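Local atomic coordinates of glutathione-specific gamma-glutamylcyclotransferase (Saccharomyces cerevisiae S288c, PDB entry 5HWK), a protein that cleaves glutathione specifically into 5-oxo-L-proline and the dipeptide Cys-Gly, as a ChaC-type gamma-glutamylcyclotransferase. Residues Phe35-Gln41 and Arg55-Pro61. Residues are numbered along the deposited sequence; the frame is centred on the assembly and turned at random.
Sequences FARRFWQ and RVATLIP
Phe35 (chi1 m) lies against Pro61 and Leu59, with its CE2 3.6 Å from Pro61 CB and its CD2 4.0 Å from Leu59 CB. The two strands run antiparallel; the axes of 35-38 and 55-61 make an angle of 151° and approach to 4.4 Å. Ala36 and Ile60 share two hydrogen bonds: Ala36 N to Ile60 O is 2.9 Å and Ile60 N to Ala36 O is 2.8 Å. Arg38 and Thr58 are likewise hydrogen-bonded: Arg38 N to Thr58 O is 3.0 Å and Thr58 N to Arg38 O is 2.9 Å. Phe35-Pro61 and Arg37-Leu59 are non-hydrogen-bonded pairs. The register shifts by one residue between Arg38 and Gln41, a beta bulge, where Phe39 (phi/psi -89/60) centres an inverse gamma turn. Pairing resumes at Gln41: Val56 N donates to Gln41 O at 2.8 Å, and Gln41 N makes a weak hydrogen bond to Val56 O at 3.3 Å. The Phe39 ring (chi1 m) covers the backbone of Val56 and Ala57, with CE1 4.0 Å from Ala57 CB. Ile60, on the face of Ala36 and Thr58, has CD1 3.5 Å from Trp40 CE3. Arg37 (chi1 and chi2 t) bends at chi3 (p); NH1 hydrogen-bonds to Tyr13 O and NH2 forms a salt bridge with Asp218. Leu59 touches Tyr13 of the probable substrate loop, and Val56 lies close to Glu115, the likely proton acceptor. The arrangement is a buried antiparallel strand pair interrupted by a beta bulge, beside the active-site pocket of this ChaC-type cyclotransferase.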
# COMPACT_ATOMS: atom_id res chain seq x y z
N PHE A 35 -6.10 3.95 5.45
CA PHE A 35 -5.96 2.61 4.88
C PHE A 35 -4.95 1.84 5.72
O PHE A 35 -4.01 2.43 6.27
CB PHE A 35 -5.41 2.71 3.45
CG PHE A 35 -6.37 3.36 2.46
CD1 PHE A 35 -6.38 4.75 2.27
CD2 PHE A 35 -7.26 2.58 1.73
CE1 PHE A 35 -7.27 5.32 1.38
CE2 PHE A 35 -8.16 3.17 0.83
CZ PHE A 35 -8.16 4.52 0.65
N ALA A 36 -5.14 0.53 5.79
CA ALA A 36 -4.12 -0.37 6.30
C ALA A 36 -3.58 -1.20 5.14
O ALA A 36 -4.35 -1.66 4.30
CB ALA A 36 -4.74 -1.36 7.29
N ARG A 37 -2.28 -1.47 5.14
CA ARG A 37 -1.68 -2.31 4.09
C ARG A 37 -1.47 -3.72 4.65
O ARG A 37 -0.95 -3.88 5.75
CB ARG A 37 -0.33 -1.75 3.65
CG ARG A 37 0.46 -2.65 2.70
CD ARG A 37 1.74 -2.03 2.20
NE ARG A 37 2.52 -1.55 3.32
CZ ARG A 37 3.16 -0.38 3.32
NH1 ARG A 37 3.29 0.32 2.18
NH2 ARG A 37 3.71 0.08 4.43
N ARG A 38 -1.95 -4.73 3.91
CA ARG A 38 -1.82 -6.11 4.37
C ARG A 38 -1.43 -6.96 3.17
O ARG A 38 -1.82 -6.69 2.03
CB ARG A 38 -3.16 -6.64 4.94
CG ARG A 38 -3.58 -6.04 6.29
CD ARG A 38 -2.61 -6.46 7.38
NE ARG A 38 -2.94 -5.99 8.72
CZ ARG A 38 -2.53 -4.84 9.25
NH1 ARG A 38 -1.84 -3.96 8.52
NH2 ARG A 38 -2.85 -4.56 10.52
N PHE A 39 -0.72 -8.07 3.44
CA PHE A 39 -0.33 -8.99 2.36
C PHE A 39 -1.44 -10.04 2.18
O PHE A 39 -1.27 -11.25 2.38
CB PHE A 39 1.02 -9.62 2.64
CG PHE A 39 2.21 -8.80 2.19
CD1 PHE A 39 2.32 -7.46 2.50
CD2 PHE A 39 3.26 -9.42 1.49
CE1 PHE A 39 3.43 -6.73 2.10
CE2 PHE A 39 4.37 -8.73 1.13
CZ PHE A 39 4.46 -7.38 1.41
N TRP A 40 -2.63 -9.52 1.86
CA TRP A 40 -3.88 -10.27 1.75
C TRP A 40 -4.37 -10.40 0.32
O TRP A 40 -5.56 -10.69 0.11
CB TRP A 40 -4.94 -9.67 2.65
CG TRP A 40 -4.64 -9.82 4.10
CD1 TRP A 40 -3.61 -10.53 4.68
CD2 TRP A 40 -5.43 -9.31 5.18
NE1 TRP A 40 -3.70 -10.45 6.05
CE2 TRP A 40 -4.81 -9.70 6.38
CE3 TRP A 40 -6.57 -8.51 5.23
CZ2 TRP A 40 -5.30 -9.33 7.63
CZ3 TRP A 40 -7.07 -8.15 6.49
CH2 TRP A 40 -6.43 -8.56 7.66
N GLN A 41 -3.48 -10.23 -0.66
CA GLN A 41 -3.79 -10.43 -2.06
C GLN A 41 -2.91 -11.57 -2.57
O GLN A 41 -1.71 -11.62 -2.29
CB GLN A 41 -3.55 -9.13 -2.83
CG GLN A 41 -3.88 -9.21 -4.29
CD GLN A 41 -5.37 -8.98 -4.54
OE1 GLN A 41 -6.18 -8.97 -3.61
NE2 GLN A 41 -5.73 -8.76 -5.80
N ARG A 55 1.77 -14.13 -1.87
CA ARG A 55 1.09 -13.07 -1.14
C ARG A 55 1.73 -11.74 -1.45
O ARG A 55 2.94 -11.56 -1.25
CB ARG A 55 1.12 -13.26 0.37
CG ARG A 55 0.50 -14.51 0.85
CD ARG A 55 -1.02 -14.34 0.80
NE ARG A 55 -1.74 -15.47 1.40
CZ ARG A 55 -2.13 -16.51 0.68
NH1 ARG A 55 -1.85 -16.62 -0.60
NH2 ARG A 55 -2.81 -17.47 1.28
N VAL A 56 0.92 -10.76 -1.87
CA VAL A 56 1.41 -9.43 -2.21
C VAL A 56 0.49 -8.41 -1.54
O VAL A 56 -0.50 -8.76 -0.90
CB VAL A 56 1.51 -9.25 -3.74
CG1 VAL A 56 2.63 -10.13 -4.29
CG2 VAL A 56 0.20 -9.52 -4.43
N ALA A 57 0.87 -7.13 -1.63
CA ALA A 57 0.22 -6.11 -0.81
C ALA A 57 -1.09 -5.60 -1.41
O ALA A 57 -1.21 -5.40 -2.63
CB ALA A 57 1.17 -4.93 -0.66
N THR A 58 -2.04 -5.33 -0.54
CA THR A 58 -3.23 -4.54 -0.90
C THR A 58 -3.48 -3.56 0.22
O THR A 58 -2.91 -3.65 1.28
CB THR A 58 -4.41 -5.49 -1.23
OG1 THR A 58 -5.49 -4.70 -1.71
CG2 THR A 58 -4.88 -6.24 -0.02
N LEU A 59 -4.35 -2.57 -0.03
CA LEU A 59 -4.74 -1.61 0.99
C LEU A 59 -6.19 -1.86 1.32
O LEU A 59 -7.00 -2.11 0.43
CB LEU A 59 -4.71 -0.20 0.42
CG LEU A 59 -3.41 0.49 0.27
CD1 LEU A 59 -3.72 1.96 -0.19
CD2 LEU A 59 -2.63 0.47 1.57
N ILE A 60 -6.54 -1.76 2.59
CA ILE A 60 -7.91 -1.94 3.01
C ILE A 60 -8.38 -0.63 3.63
O ILE A 60 -7.73 -0.10 4.55
CB ILE A 60 -8.02 -3.09 4.01
CG1 ILE A 60 -7.33 -4.29 3.39
CG2 ILE A 60 -9.47 -3.35 4.30
CD1 ILE A 60 -6.75 -5.11 4.39
N PRO A 61 -9.46 -0.04 3.14
CA PRO A 61 -9.90 1.23 3.70
C PRO A 61 -10.56 1.05 5.04
O PRO A 61 -11.14 0.01 5.35
CB PRO A 61 -10.93 1.74 2.68
CG PRO A 61 -11.43 0.53 2.05
CD PRO A 61 -10.26 -0.44 1.97